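Local coordinates for sensor protein (Shewanella oneidensis, PDB 3LIC), which probably senses an extracellular signal through its PDC-fold domain and relays it across the membrane to its own histidine kinase part, in two-component signalling, at residues D71-A76 and D166-R171; W118-K123 and F160-V165. All coordinates share one frame; numbering follows the deposited sequence.

Contact 1: residues D71-A76 and D166-R171. With EDO (1,2-ethanediol), chain B.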
# COMPACT_ATOMS: atom_id res chain seq x y z
N ASP A 71 -7.79 9.85 -3.30
CA ASP A 71 -6.58 9.05 -2.98
C ASP A 71 -6.66 7.59 -3.34
O ASP A 71 -5.59 6.97 -3.42
CB ASP A 71 -6.23 9.11 -1.50
CG ASP A 71 -5.66 10.45 -1.12
OD1 ASP A 71 -4.79 10.98 -1.88
OD2 ASP A 71 -6.07 10.98 -0.07
N PHE A 72 -7.89 7.04 -3.54
CA PHE A 72 -8.03 5.59 -3.86
C PHE A 72 -7.81 5.34 -5.35
O PHE A 72 -8.25 6.09 -6.17
CB PHE A 72 -9.37 4.98 -3.42
CG PHE A 72 -9.73 5.21 -1.93
CD1 PHE A 72 -8.75 5.46 -0.99
CD2 PHE A 72 -11.03 5.08 -1.50
CE1 PHE A 72 -9.06 5.62 0.35
CE2 PHE A 72 -11.38 5.24 -0.15
CZ PHE A 72 -10.36 5.56 0.78
N PHE A 73 -7.08 4.30 -5.70
CA PHE A 73 -6.89 3.97 -7.08
C PHE A 73 -8.07 3.15 -7.61
O PHE A 73 -8.57 3.36 -8.73
CB PHE A 73 -5.61 3.14 -7.24
CG PHE A 73 -5.39 2.71 -8.64
CD1 PHE A 73 -4.94 3.65 -9.61
CD2 PHE A 73 -5.69 1.39 -9.05
CE1 PHE A 73 -4.79 3.28 -10.93
CE2 PHE A 73 -5.55 1.01 -10.39
CZ PHE A 73 -5.10 1.99 -11.33
N GLY A 74 -8.55 2.22 -6.81
CA GLY A 74 -9.53 1.27 -7.29
C GLY A 74 -10.25 0.57 -6.13
O GLY A 74 -9.79 0.58 -5.00
N SER A 75 -11.39 -0.03 -6.42
CA SER A 75 -12.09 -0.79 -5.37
C SER A 75 -12.82 -1.99 -5.95
O SER A 75 -13.37 -1.91 -7.04
CB SER A 75 -13.01 0.18 -4.61
OG SER A 75 -13.92 -0.58 -3.82
N ALA A 76 -12.80 -3.12 -5.27
CA ALA A 76 -13.50 -4.28 -5.81
C ALA A 76 -14.55 -4.84 -4.82
O ALA A 76 -14.39 -4.70 -3.59
CB ALA A 76 -12.49 -5.41 -6.17
N ASP A 166 -7.69 -0.28 -3.41
CA ASP A 166 -6.32 -0.30 -3.95
C ASP A 166 -5.70 1.09 -3.83
O ASP A 166 -6.35 2.12 -4.12
CB ASP A 166 -6.31 -0.69 -5.46
CG ASP A 166 -6.89 -2.08 -5.71
OD1 ASP A 166 -7.30 -2.35 -6.87
OD2 ASP A 166 -6.92 -2.90 -4.75
N LEU A 167 -4.43 1.10 -3.45
CA LEU A 167 -3.66 2.32 -3.44
C LEU A 167 -2.51 2.16 -4.45
O LEU A 167 -1.70 1.26 -4.30
CB LEU A 167 -3.08 2.59 -2.05
CG LEU A 167 -4.07 2.79 -0.89
CD1 LEU A 167 -3.17 3.12 0.34
CD2 LEU A 167 -5.04 3.97 -1.16
N ALA A 168 -2.44 3.04 -5.45
CA ALA A 168 -1.41 2.90 -6.50
C ALA A 168 -0.05 3.31 -5.91
O ALA A 168 0.06 4.41 -5.32
CB ALA A 168 -1.77 3.81 -7.69
N LEU A 169 0.98 2.48 -6.05
CA LEU A 169 2.24 2.89 -5.43
C LEU A 169 2.83 4.11 -6.03
O LEU A 169 3.49 4.88 -5.31
CB LEU A 169 3.33 1.80 -5.50
CG LEU A 169 2.99 0.42 -4.97
CD1 LEU A 169 4.31 -0.35 -4.92
CD2 LEU A 169 2.36 0.38 -3.64
N ASP A 170 2.69 4.29 -7.35
CA ASP A 170 3.26 5.52 -7.97
C ASP A 170 2.81 6.81 -7.30
O ASP A 170 3.48 7.84 -7.37
CB ASP A 170 2.96 5.60 -9.49
CG ASP A 170 3.82 4.60 -10.31
OD1 ASP A 170 4.82 4.03 -9.76
OD2 ASP A 170 3.50 4.38 -11.51
N ARG A 171 1.68 6.76 -6.62
CA ARG A 171 1.19 8.00 -5.97
C ARG A 171 1.72 8.29 -4.58
O ARG A 171 1.54 9.40 -4.07
CB ARG A 171 -0.32 8.01 -5.95
CG ARG A 171 -0.89 8.11 -7.33
CD ARG A 171 -2.39 8.26 -7.30
NE ARG A 171 -2.68 9.54 -6.65
CZ ARG A 171 -3.92 9.93 -6.32
NH1 ARG A 171 -4.96 9.14 -6.59
NH2 ARG A 171 -4.10 11.10 -5.73
C1 EDO B . -8.29 -5.95 -6.00
O1 EDO B . -8.77 -4.79 -5.29
C2 EDO B . -7.87 -5.63 -7.43
O2 EDO B . -6.64 -4.86 -7.41
O HOH W 1 -3.97 5.38 -4.93
O HOH W 2 -5.66 12.58 -3.70

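Contact 2: residues W118-K123 and F160-V165. With EDO (1,2-ethanediol), chain B.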
# COMPACT_ATOMS: atom_id res chain seq x y z
N TRP A 118 -3.38 -14.62 -5.54
CA TRP A 118 -3.87 -13.30 -5.22
C TRP A 118 -4.06 -13.13 -3.68
O TRP A 118 -5.12 -13.48 -3.14
CB TRP A 118 -5.14 -13.02 -6.06
CG TRP A 118 -4.81 -13.07 -7.59
CD1 TRP A 118 -5.00 -14.12 -8.44
CD2 TRP A 118 -4.21 -12.03 -8.37
NE1 TRP A 118 -4.54 -13.80 -9.75
CE2 TRP A 118 -4.01 -12.53 -9.70
CE3 TRP A 118 -3.71 -10.77 -8.05
CZ2 TRP A 118 -3.44 -11.76 -10.72
CZ3 TRP A 118 -3.15 -9.99 -9.06
CH2 TRP A 118 -3.05 -10.48 -10.40
N ASP A 119 -3.03 -12.57 -3.01
CA ASP A 119 -3.06 -12.26 -1.57
C ASP A 119 -4.35 -11.64 -1.15
O ASP A 119 -4.99 -12.08 -0.16
CB ASP A 119 -1.97 -11.21 -1.23
CG ASP A 119 -0.78 -11.82 -0.54
OD1 ASP A 119 -0.72 -13.09 -0.58
OD2 ASP A 119 0.04 -11.02 0.06
N TRP A 120 -4.75 -10.61 -1.90
CA TRP A 120 -5.91 -9.83 -1.50
C TRP A 120 -7.21 -10.61 -1.34
O TRP A 120 -8.13 -10.14 -0.67
CB TRP A 120 -6.12 -8.64 -2.44
CG TRP A 120 -6.59 -8.94 -3.83
CD1 TRP A 120 -5.82 -8.92 -5.01
CD2 TRP A 120 -7.94 -9.16 -4.24
NE1 TRP A 120 -6.61 -9.16 -6.09
CE2 TRP A 120 -7.91 -9.34 -5.67
CE3 TRP A 120 -9.18 -9.23 -3.55
CZ2 TRP A 120 -9.08 -9.52 -6.42
CZ3 TRP A 120 -10.37 -9.48 -4.31
CH2 TRP A 120 -10.31 -9.60 -5.74
N TRP A 121 -7.30 -11.74 -2.04
CA TRP A 121 -8.43 -12.66 -1.90
C TRP A 121 -8.06 -13.75 -0.86
O TRP A 121 -8.72 -13.87 0.15
CB TRP A 121 -8.79 -13.32 -3.24
CG TRP A 121 -9.81 -14.41 -2.97
CD1 TRP A 121 -9.55 -15.74 -2.77
CD2 TRP A 121 -11.22 -14.24 -2.74
NE1 TRP A 121 -10.72 -16.41 -2.50
CE2 TRP A 121 -11.75 -15.52 -2.44
CE3 TRP A 121 -12.09 -13.13 -2.75
CZ2 TRP A 121 -13.11 -15.75 -2.18
CZ3 TRP A 121 -13.47 -13.35 -2.47
CH2 TRP A 121 -13.96 -14.66 -2.21
N SER A 122 -6.99 -14.49 -1.10
CA SER A 122 -6.68 -15.69 -0.33
C SER A 122 -6.54 -15.38 1.16
O SER A 122 -7.14 -16.06 2.01
CB SER A 122 -5.39 -16.30 -0.82
OG SER A 122 -5.48 -16.72 -2.16
N LYS A 123 -5.74 -14.36 1.50
CA LYS A 123 -5.48 -14.12 2.92
C LYS A 123 -6.77 -13.74 3.67
O LYS A 123 -7.03 -14.20 4.78
CB LYS A 123 -4.39 -13.07 3.09
CG LYS A 123 -3.02 -13.68 3.04
CD LYS A 123 -2.93 -14.79 4.11
CE LYS A 123 -1.49 -15.27 4.42
NZ LYS A 123 -1.56 -16.58 5.19
N PHE A 160 -19.31 -14.30 2.63
CA PHE A 160 -19.45 -14.61 1.21
C PHE A 160 -18.61 -13.79 0.21
O PHE A 160 -18.71 -13.99 -0.98
CB PHE A 160 -20.94 -14.83 0.79
CG PHE A 160 -21.89 -13.70 1.12
CD1 PHE A 160 -22.55 -13.00 0.10
CD2 PHE A 160 -22.16 -13.36 2.45
CE1 PHE A 160 -23.42 -11.94 0.38
CE2 PHE A 160 -23.05 -12.30 2.75
CZ PHE A 160 -23.69 -11.59 1.70
N GLY A 161 -17.74 -12.90 0.71
CA GLY A 161 -16.76 -12.21 -0.11
C GLY A 161 -15.87 -11.19 0.57
O GLY A 161 -15.85 -11.08 1.78
N VAL A 162 -15.15 -10.39 -0.21
CA VAL A 162 -14.44 -9.21 0.34
C VAL A 162 -14.72 -7.94 -0.51
O VAL A 162 -15.02 -8.03 -1.71
CB VAL A 162 -12.96 -9.49 0.30
CG1 VAL A 162 -12.61 -10.83 1.05
CG2 VAL A 162 -12.47 -9.61 -1.17
N THR A 163 -14.64 -6.76 0.09
CA THR A 163 -14.54 -5.53 -0.66
C THR A 163 -13.10 -5.00 -0.42
O THR A 163 -12.46 -5.39 0.56
CB THR A 163 -15.56 -4.50 -0.24
OG1 THR A 163 -15.24 -4.00 1.06
CG2 THR A 163 -16.96 -5.13 -0.17
N THR A 164 -12.60 -4.16 -1.31
CA THR A 164 -11.18 -3.84 -1.30
C THR A 164 -11.02 -2.39 -1.55
O THR A 164 -11.94 -1.75 -2.06
CB THR A 164 -10.35 -4.58 -2.40
OG1 THR A 164 -10.77 -4.14 -3.70
CG2 THR A 164 -10.42 -6.14 -2.28
N VAL A 165 -9.86 -1.86 -1.22
CA VAL A 165 -9.48 -0.53 -1.74
C VAL A 165 -8.02 -0.76 -2.21
O VAL A 165 -7.23 -1.45 -1.51
CB VAL A 165 -9.61 0.63 -0.67
CG1 VAL A 165 -9.21 1.95 -1.21
CG2 VAL A 165 -11.07 0.86 -0.33
C1 EDO B . -8.29 -5.95 -6.00
O1 EDO B . -8.77 -4.79 -5.29
C2 EDO B . -7.87 -5.63 -7.43
O2 EDO B . -6.64 -4.86 -7.41

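Contact 1: residues D71-A76 and D166-R171
A classic beta bulge joins two neighbouring antiparallel strands in the sheet of the PDC domain: Phe73 and Gly74 together face Asp166. Asp166 O is the shared acceptor, taking a bond in its carbonyl plane from Phe73 N (2.8 Å, N-H...O 153°) and a weak one from Gly74 N at 3.5 Å. In return Asp166 N donates almost straight to Gly74 O (2.8 Å, 171°), from above that carbonyl's plane. Past the bulge the chains part and water takes over. One molecule donates to Asp71 O at 2.7 Å and accepts from Ala168 N at 2.8 Å, while Phe72 O turns to Arg96. With CG anti to the backbone N (chi1 177°), the Phe73 ring leans CD1 on Ala168 CB, 3.7 Å away, and presents an edge to Asp166 CB. The Asp166 carboxylate faces the bound 1,2-ethanediol, probably from the crystallisation liquor; OD1 accepts from its O2 at 2.7 Å and also bonds Tyr93 OH. This is consistent with a ligand pocket on that side of the sheet. An alanine in place of Asp166 would remove both carboxylate oxygens and would probably leave Tyr93 OH and the diol short of an acceptor. At the far end Asp71 OD1 is held by Gln175 and by a second water, which also accepts weakly from Arg171 NH2. Arg171 NH1 is spent on Pro70 O, and the direct ion pair is long: Arg171 NH2 stands 3.9 Å from Asp71 OD1, which lies well out of the guanidinium plane.

Contact 2: residues W118-K123 and F160-V165
Thr164 OG1 is gripped by two bonds: it donates to O1 of the bound ethanediol at 2.6 Å and accepts from Ala76 N on the neighbouring strand. With chi1 at 65°, OG1 sits between the backbone N and the carbonyl carbon, which turns the methyl CG2 onto the Trp120 indole, 3.6 Å from its CE3. Trp120 also takes the crowded first torsion (71°), and its ring is wedged from several directions. The diol lies over one face, its C1 3.4 Å from Trp120 CE2; Trp121 CB lies over the opposite face, toward the rim. In the ring plane, at the edge, Val162 CG2 comes within 3.8 Å of Trp120 CZ3. The indole nitrogen NE1 points elsewhere, to Tyr111 OH. In PDC terms, the short helix 119-122 lies on a face of the central antiparallel sheet, and Trp120 forms a wall of the diol site. Val162 CG2 serves both indoles, since it also meets Trp121 CE3 at 3.9 Å. Trp121, with CG anti to its backbone N (chi1 171°), reaches along the strand until CZ3 stands 4.2 Å from Gly161 CA, while Tyr113 meets its ring edge-to-face. Behind the two tryptophans the helix starts at Trp118, the N-cap residue, whose carbonyl O accepts from Trp121 N at 3.0 Å and from Ser122 N at 2.9 Å.

In the fold
Along the chain the order is 71-76, 118-123, 160-165, 166-171, so contact 2 falls wholly within the span that contact 1 brackets. Their centres lie about 15 Å apart, and both use strand 161-168: its first part carries contact 2, its end contact 1. That strand sits between 74-79 and 145-153 in the six-stranded antiparallel sheet of the first PDC sensor domain. Contact 1 is strand pairing inside the sheet, whereas contact 2 lays helix 119-122, from the connection between strands 101-105 and 131-137, against it. The same ethanediol touches both, consistent with their lining one pocket where this sensor domain could bind its signal.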